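Local coordinates for Sca-family protein (Rickettsia rickettsii, PDB 4LQ8) that probably takes part in the adhesion-related dealings of rickettsiae with host cells, the N-terminal head domain of the antigen Sca4 being the part crystallised, at residues 29-38 with 236-250. Sequence-based numbering, arbitrary orientation. Where two conformers were deposited one is given.
Sequences EADDGFIVTS and SMHLSMVALKADGTK
D32 and M241 meet where an antiparallel β-ladder gives way to side-chain bonding, a worked example of how strand 33-37 is paired with strand 236-242 in a mixed sheet of the Sca4 head domain. The strands run antiparallel, 176° between their N-to-C directions, with G33/S240, I35/H238 and T37/S236 as hydrogen-bonded pairs. Beyond G33 the D32 carboxylate takes over: OD1 accepts the V242 backbone N-H at 2.9 Å, nearly end-on to its C-O bond, while OD2 forms a salt bridge with R222 NH1 and accepts a hydrogen bond from W171 NE1. M241, bent at chi2, crosses D32 at about a right angle and lays SD 3.7 Å from D32 CG. V242 CG2 reaches A30 CB at 3.8 Å. On the face carrying I35 and H238, I35 CG2 approaches the imidazole edge; H238 NE2 and ND1 are hydrogen-bonded to D63 and H262. On the other face, L239 CD2 touches F34 CB, whereas F34 chi1 of 82° points the phenyl ring off from strand 236-242, with V36 CG2 at its edge. Past D32, K250, bent at chi3 and chi4, salt-bridges the poorly ordered E29 carboxylate; more firmly, its NZ meets A30 O at 2.9 Å, C=O...N angle 164°.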
ATOM      1  N   GLU A  29      -8.931  14.181 -12.299  1.00 50.31           N
ATOM      2  CA  GLU A  29      -9.215  12.802 -11.892  1.00 49.53           C
ATOM      3  C   GLU A  29      -7.952  11.928 -11.963  1.00 50.40           C
ATOM      4  O   GLU A  29      -7.271  11.899 -12.993  1.00 51.14           O
ATOM      5  CB  GLU A  29     -10.366  12.192 -12.710  1.00 51.56           C
ATOM      6  CG  GLU A  29     -11.175  11.164 -11.934  1.00 63.21           C
ATOM      7  CD  GLU A  29     -12.343  10.518 -12.666  1.00 90.41           C
ATOM      8  OE1 GLU A  29     -12.120   9.955 -13.762  1.00 87.06           O
ATOM      9  OE2 GLU A  29     -13.464  10.508 -12.105  1.00 84.62           O
ATOM     10  N   ALA A  30      -7.611  11.263 -10.845  1.00 42.29           N
ATOM     11  CA  ALA A  30      -6.432  10.396 -10.764  1.00 39.29           C
ATOM     12  C   ALA A  30      -6.626   9.120 -11.559  1.00 39.59           C
ATOM     13  O   ALA A  30      -7.754   8.747 -11.870  1.00 41.06           O
ATOM     14  CB  ALA A  30      -6.122  10.068  -9.323  1.00 38.72           C
ATOM     15  N   ASP A  31      -5.534   8.454 -11.905  1.00 33.16           N
ATOM     16  CA  ASP A  31      -5.606   7.233 -12.693  1.00 32.80           C
ATOM     17  C   ASP A  31      -4.664   6.168 -12.186  1.00 32.11           C
ATOM     18  O   ASP A  31      -3.772   6.467 -11.402  1.00 29.69           O
ATOM     19  CB  ASP A  31      -5.263   7.555 -14.155  1.00 37.18           C
ATOM     20  CG  ASP A  31      -6.006   6.726 -15.179  1.00 63.62           C
ATOM     21  OD1 ASP A  31      -6.517   5.618 -14.809  1.00 67.29           O
ATOM     22  OD2 ASP A  31      -6.075   7.162 -16.352  1.00 74.43           O
ATOM     23  N   ASP A  32      -4.859   4.919 -12.651  1.00 27.71           N
ATOM     24  CA  ASP A  32      -3.969   3.813 -12.361  1.00 26.05           C
ATOM     25  C   ASP A  32      -2.756   4.024 -13.246  1.00 30.75           C
ATOM     26  O   ASP A  32      -2.906   4.506 -14.363  1.00 30.58           O
ATOM     27  CB  ASP A  32      -4.647   2.472 -12.678  1.00 26.47           C
ATOM     28  CG  ASP A  32      -5.877   2.166 -11.838  1.00 30.77           C
ATOM     29  OD1 ASP A  32      -5.953   2.654 -10.690  1.00 29.10           O
ATOM     30  OD2 ASP A  32      -6.772   1.464 -12.336  1.00 30.83           O
ATOM     31  N   GLY A  33      -1.577   3.706 -12.731  1.00 28.08           N
ATOM     32  CA  GLY A  33      -0.303   3.860 -13.433  1.00 28.54           C
ATOM     33  C   GLY A  33       0.545   2.597 -13.416  1.00 31.73           C
ATOM     34  O   GLY A  33       0.386   1.744 -12.538  1.00 28.91           O
ATOM     35  N   PHE A  34       1.436   2.459 -14.414  1.00 29.29           N
ATOM     36  CA  PHE A  34       2.309   1.288 -14.518  1.00 29.50           C
ATOM     37  C   PHE A  34       3.601   1.642 -15.228  1.00 33.84           C
ATOM     38  O   PHE A  34       3.626   2.545 -16.059  1.00 33.70           O
ATOM     39  CB  PHE A  34       1.607   0.136 -15.261  1.00 31.61           C
ATOM     40  CG  PHE A  34       1.647   0.240 -16.774  1.00 34.47           C
ATOM     41  CD1 PHE A  34       0.859   1.172 -17.448  1.00 37.34           C
ATOM     42  CD2 PHE A  34       2.483  -0.583 -17.521  1.00 37.81           C
ATOM     43  CE1 PHE A  34       0.929   1.297 -18.841  1.00 39.77           C
ATOM     44  CE2 PHE A  34       2.542  -0.470 -18.913  1.00 41.79           C
ATOM     45  CZ  PHE A  34       1.774   0.480 -19.562  1.00 40.31           C
ATOM     46  N   ILE A  35       4.657   0.891 -14.908  1.00 31.74           N
ATOM     47  CA  ILE A  35       5.977   0.927 -15.512  1.00 32.27           C
ATOM     48  C   ILE A  35       6.338  -0.512 -15.836  1.00 40.21           C
ATOM     49  O   ILE A  35       6.115  -1.395 -15.008  1.00 38.79           O
ATOM     50  CB  ILE A  35       7.056   1.534 -14.580  1.00 34.40           C
ATOM     51  CG1 ILE A  35       6.849   3.029 -14.408  1.00 34.80           C
ATOM     52  CG2 ILE A  35       8.491   1.221 -15.118  1.00 36.23           C
ATOM     53  CD1 ILE A  35       7.908   3.741 -13.596  1.00 38.90           C
ATOM     54  N   VAL A  36       6.921  -0.738 -17.017  1.00 42.39           N
ATOM     55  CA  VAL A  36       7.455  -2.033 -17.413  1.00 45.18           C
ATOM     56  C   VAL A  36       8.835  -1.779 -17.996  1.00 55.08           C
ATOM     57  O   VAL A  36       8.983  -0.877 -18.819  1.00 57.00           O
ATOM     58  CB  VAL A  36       6.566  -2.814 -18.404  1.00 49.59           C
ATOM     59  CG1 VAL A  36       7.139  -4.205 -18.665  1.00 50.55           C
ATOM     60  CG2 VAL A  36       5.148  -2.923 -17.902  1.00 47.98           C
ATOM     61  N   THR A  37       9.849  -2.536 -17.549  1.00 54.84           N
ATOM     62  CA  THR A  37      11.221  -2.462 -18.075  1.00 57.18           C
ATOM     63  C   THR A  37      11.747  -3.883 -18.292  1.00 63.50           C
ATOM     64  O   THR A  37      11.431  -4.773 -17.499  1.00 61.60           O
ATOM     65  CB  THR A  37      12.162  -1.636 -17.165  1.00 67.90           C
ATOM     66  OG1 THR A  37      12.227  -2.225 -15.872  1.00 66.73           O
ATOM     67  CG2 THR A  37      11.761  -0.162 -17.048  1.00 66.96           C
ATOM     68  N   SER A  38      12.524  -4.102 -19.377  1.00 63.53           N
ATOM     69  CA  SER A  38      13.153  -5.394 -19.687  1.00 90.92           C
ATOM     70  C   SER A  38      14.543  -5.202 -20.277  1.00110.55           C
ATOM     71  O   SER A  38      15.521  -5.199 -19.533  1.00 73.15           O
ATOM     72  CB  SER A  38      12.285  -6.239 -20.613  1.00 94.78           C
ATOM     73  OG  SER A  38      12.073  -5.608 -21.864  1.00104.52           O
ATOM     74  N   SER A 236      10.837  -6.209 -15.169  1.00 33.68           N
ATOM     75  CA  SER A 236      10.382  -5.529 -13.960  1.00 31.47           C
ATOM     76  C   SER A 236       9.050  -4.872 -14.260  1.00 34.16           C
ATOM     77  O   SER A 236       8.745  -4.570 -15.419  1.00 33.10           O
ATOM     78  CB  SER A 236      11.388  -4.465 -13.533  1.00 33.60           C
ATOM     79  OG  SER A 236      12.664  -5.042 -13.328  1.00 43.96           O
ATOM     80  N   MET A 237       8.266  -4.629 -13.214  1.00 30.84           N
ATOM     81  CA  MET A 237       6.940  -4.050 -13.339  1.00 30.06           C
ATOM     82  C   MET A 237       6.577  -3.319 -12.056  1.00 31.25           C
ATOM     83  O   MET A 237       6.762  -3.857 -10.970  1.00 29.98           O
ATOM     84  CB  MET A 237       5.958  -5.199 -13.653  1.00 33.05           C
ATOM     85  CG  MET A 237       4.494  -4.842 -13.629  1.00 36.60           C
ATOM     86  SD  MET A 237       3.459  -6.295 -13.990  1.00 41.10           S
ATOM     87  CE  MET A 237       3.614  -7.213 -12.502  1.00 37.51           C
ATOM     88  N   HIS A 238       6.066  -2.093 -12.178  1.00 27.62           N
ATOM     89  CA  HIS A 238       5.605  -1.328 -11.014  1.00 25.77           C
ATOM     90  C   HIS A 238       4.179  -0.898 -11.278  1.00 28.69           C
ATOM     91  O   HIS A 238       3.866  -0.422 -12.362  1.00 28.71           O
ATOM     92  CB  HIS A 238       6.506  -0.125 -10.709  1.00 26.08           C
ATOM     93  CG  HIS A 238       7.926  -0.520 -10.463  1.00 29.33           C
ATOM     94  ND1 HIS A 238       8.373  -0.855  -9.196  1.00 29.69           N
ATOM     95  CD2 HIS A 238       8.951  -0.638 -11.336  1.00 30.19           C
ATOM     96  CE1 HIS A 238       9.646  -1.161  -9.344  1.00 29.07           C
ATOM     97  NE2 HIS A 238      10.034  -1.047 -10.617  1.00 30.16           N
ATOM     98  N   LEU A 239       3.311  -1.128 -10.299  1.00 24.07           N
ATOM     99  CA  LEU A 239       1.892  -0.852 -10.415  1.00 23.17           C
ATOM    100  C   LEU A 239       1.443   0.114  -9.378  1.00 27.12           C
ATOM    101  O   LEU A 239       1.840   0.001  -8.220  1.00 25.88           O
ATOM    102  CB  LEU A 239       1.090  -2.153 -10.250  1.00 23.28           C
ATOM    103  CG  LEU A 239       1.466  -3.335 -11.175  1.00 27.00           C
ATOM    104  CD1 LEU A 239       0.678  -4.572 -10.770  1.00 26.26           C
ATOM    105  CD2 LEU A 239       1.229  -2.977 -12.661  1.00 26.08           C
ATOM    106  N   SER A 240       0.608   1.090  -9.779  0.63 23.91           N
ATOM    107  CA  SER A 240       0.027   2.099  -8.881  0.63 22.70           C
ATOM    108  C   SER A 240      -1.461   2.124  -9.135  0.63 24.80           C
ATOM    109  O   SER A 240      -1.888   2.642 -10.153  0.63 25.27           O
ATOM    110  CB  SER A 240       0.634   3.480  -9.130  0.63 24.31           C
ATOM    111  OG  SER A 240       1.989   3.548  -8.718  0.63 31.98           O
ATOM    112  N   MET A 241      -2.246   1.529  -8.230  1.00 21.62           N
ATOM    113  CA  MET A 241      -3.697   1.430  -8.344  1.00 21.52           C
ATOM    114  C   MET A 241      -4.366   2.401  -7.394  1.00 24.57           C
ATOM    115  O   MET A 241      -4.184   2.323  -6.178  1.00 22.79           O
ATOM    116  CB  MET A 241      -4.163  -0.038  -8.138  1.00 23.45           C
ATOM    117  CG  MET A 241      -3.484  -1.038  -9.106  1.00 26.79           C
ATOM    118  SD  MET A 241      -3.819  -0.727 -10.875  1.00 30.99           S
ATOM    119  CE  MET A 241      -2.927  -2.073 -11.616  1.00 28.63           C
ATOM    120  N   VAL A 242      -5.102   3.352  -7.962  1.00 22.64           N
ATOM    121  CA  VAL A 242      -5.749   4.412  -7.193  1.00 22.66           C
ATOM    122  C   VAL A 242      -6.878   3.865  -6.273  1.00 26.08           C
ATOM    123  O   VAL A 242      -7.578   2.895  -6.607  1.00 25.72           O
ATOM    124  CB  VAL A 242      -6.214   5.580  -8.118  1.00 26.38           C
ATOM    125  CG1 VAL A 242      -7.462   5.201  -8.940  1.00 26.19           C
ATOM    126  CG2 VAL A 242      -6.446   6.866  -7.319  1.00 25.71           C
ATOM    127  N   ALA A 243      -7.026   4.504  -5.116  1.00 22.27           N
ATOM    128  CA  ALA A 243      -8.082   4.226  -4.147  1.00 23.23           C
ATOM    129  C   ALA A 243      -9.405   4.657  -4.783  1.00 28.46           C
ATOM    130  O   ALA A 243      -9.410   5.589  -5.589  1.00 28.93           O
ATOM    131  CB  ALA A 243      -7.834   5.046  -2.890  1.00 24.04           C
ATOM    132  N   LEU A 244     -10.508   3.980  -4.463  1.00 23.60           N
ATOM    133  CA  LEU A 244     -11.804   4.374  -5.014  1.00 23.64           C
ATOM    134  C   LEU A 244     -12.650   4.940  -3.901  1.00 28.60           C
ATOM    135  O   LEU A 244     -12.585   4.443  -2.770  1.00 27.81           O
ATOM    136  CB  LEU A 244     -12.553   3.180  -5.645  1.00 23.80           C
ATOM    137  CG  LEU A 244     -12.003   2.594  -6.942  1.00 28.21           C
ATOM    138  CD1 LEU A 244     -12.904   1.480  -7.440  1.00 29.51           C
ATOM    139  CD2 LEU A 244     -11.853   3.657  -8.041  1.00 27.34           C
ATOM    140  N   LYS A 245     -13.513   5.908  -4.232  1.00 24.93           N
ATOM    141  CA  LYS A 245     -14.470   6.482  -3.286  1.00 25.23           C
ATOM    142  C   LYS A 245     -15.550   5.436  -2.957  1.00 27.69           C
ATOM    143  O   LYS A 245     -15.623   4.410  -3.642  1.00 26.09           O
ATOM    144  CB  LYS A 245     -15.103   7.758  -3.872  1.00 27.68           C
ATOM    145  CG  LYS A 245     -14.078   8.868  -4.153  1.00 32.28           C
ATOM    146  CD  LYS A 245     -14.733  10.227  -4.310  1.00 40.12           C
ATOM    147  CE  LYS A 245     -15.248  10.485  -5.690  1.00 56.46           C
ATOM    148  NZ  LYS A 245     -16.045  11.739  -5.755  1.00 70.86           N
ATOM    149  N   ALA A 246     -16.400   5.700  -1.934  1.00 25.97           N
ATOM    150  CA  ALA A 246     -17.478   4.773  -1.499  1.00 25.88           C
ATOM    151  C   ALA A 246     -18.433   4.334  -2.621  1.00 29.93           C
ATOM    152  O   ALA A 246     -18.977   3.235  -2.542  1.00 29.66           O
ATOM    153  CB  ALA A 246     -18.275   5.371  -0.340  1.00 26.56           C
ATOM    154  N   ASP A 247     -18.625   5.176  -3.657  1.00 26.73           N
ATOM    155  CA  ASP A 247     -19.533   4.855  -4.781  1.00 26.78           C
ATOM    156  C   ASP A 247     -18.776   4.225  -5.975  1.00 30.01           C
ATOM    157  O   ASP A 247     -19.320   4.134  -7.072  1.00 30.37           O
ATOM    158  CB  ASP A 247     -20.323   6.120  -5.219  1.00 28.66           C
ATOM    159  CG  ASP A 247     -19.475   7.273  -5.779  1.00 39.82           C
ATOM    160  OD1 ASP A 247     -18.242   7.118  -5.880  1.00 36.40           O
ATOM    161  OD2 ASP A 247     -20.048   8.344  -6.077  1.00 50.28           O
ATOM    162  N   GLY A 248     -17.520   3.867  -5.756  1.00 26.30           N
ATOM    163  CA  GLY A 248     -16.683   3.236  -6.768  1.00 26.70           C
ATOM    164  C   GLY A 248     -16.058   4.152  -7.805  1.00 31.13           C
ATOM    165  O   GLY A 248     -15.489   3.663  -8.778  1.00 31.49           O
ATOM    166  N   THR A 249     -16.142   5.477  -7.623  1.00 27.97           N
ATOM    167  CA  THR A 249     -15.537   6.425  -8.574  1.00 27.92           C
ATOM    168  C   THR A 249     -14.130   6.839  -8.104  1.00 32.53           C
ATOM    169  O   THR A 249     -13.806   6.746  -6.914  1.00 30.64           O
ATOM    170  CB  THR A 249     -16.439   7.656  -8.810  1.00 28.97           C
ATOM    171  OG1 THR A 249     -16.589   8.348  -7.582  1.00 29.69           O
ATOM    172  CG2 THR A 249     -17.804   7.294  -9.359  1.00 22.08           C
ATOM    173  N   LYS A 250     -13.312   7.324  -9.039  1.00 30.99           N
ATOM    174  CA  LYS A 250     -11.941   7.736  -8.758  1.00 30.88           C
ATOM    175  C   LYS A 250     -11.887   9.089  -8.060  1.00 35.88           C
ATOM    176  O   LYS A 250     -12.734   9.939  -8.326  1.00 36.93           O
ATOM    177  CB  LYS A 250     -11.083   7.698 -10.039  1.00 33.86           C
ATOM    178  CG  LYS A 250     -10.924   6.263 -10.581  1.00 41.99           C
ATOM    179  CD  LYS A 250      -9.899   6.102 -11.695  1.00 52.43           C
ATOM    180  CE  LYS A 250     -10.376   6.518 -13.064  1.00 70.41           C
ATOM    181  NZ  LYS A 250     -10.071   7.944 -13.349  1.00 82.56           N
TER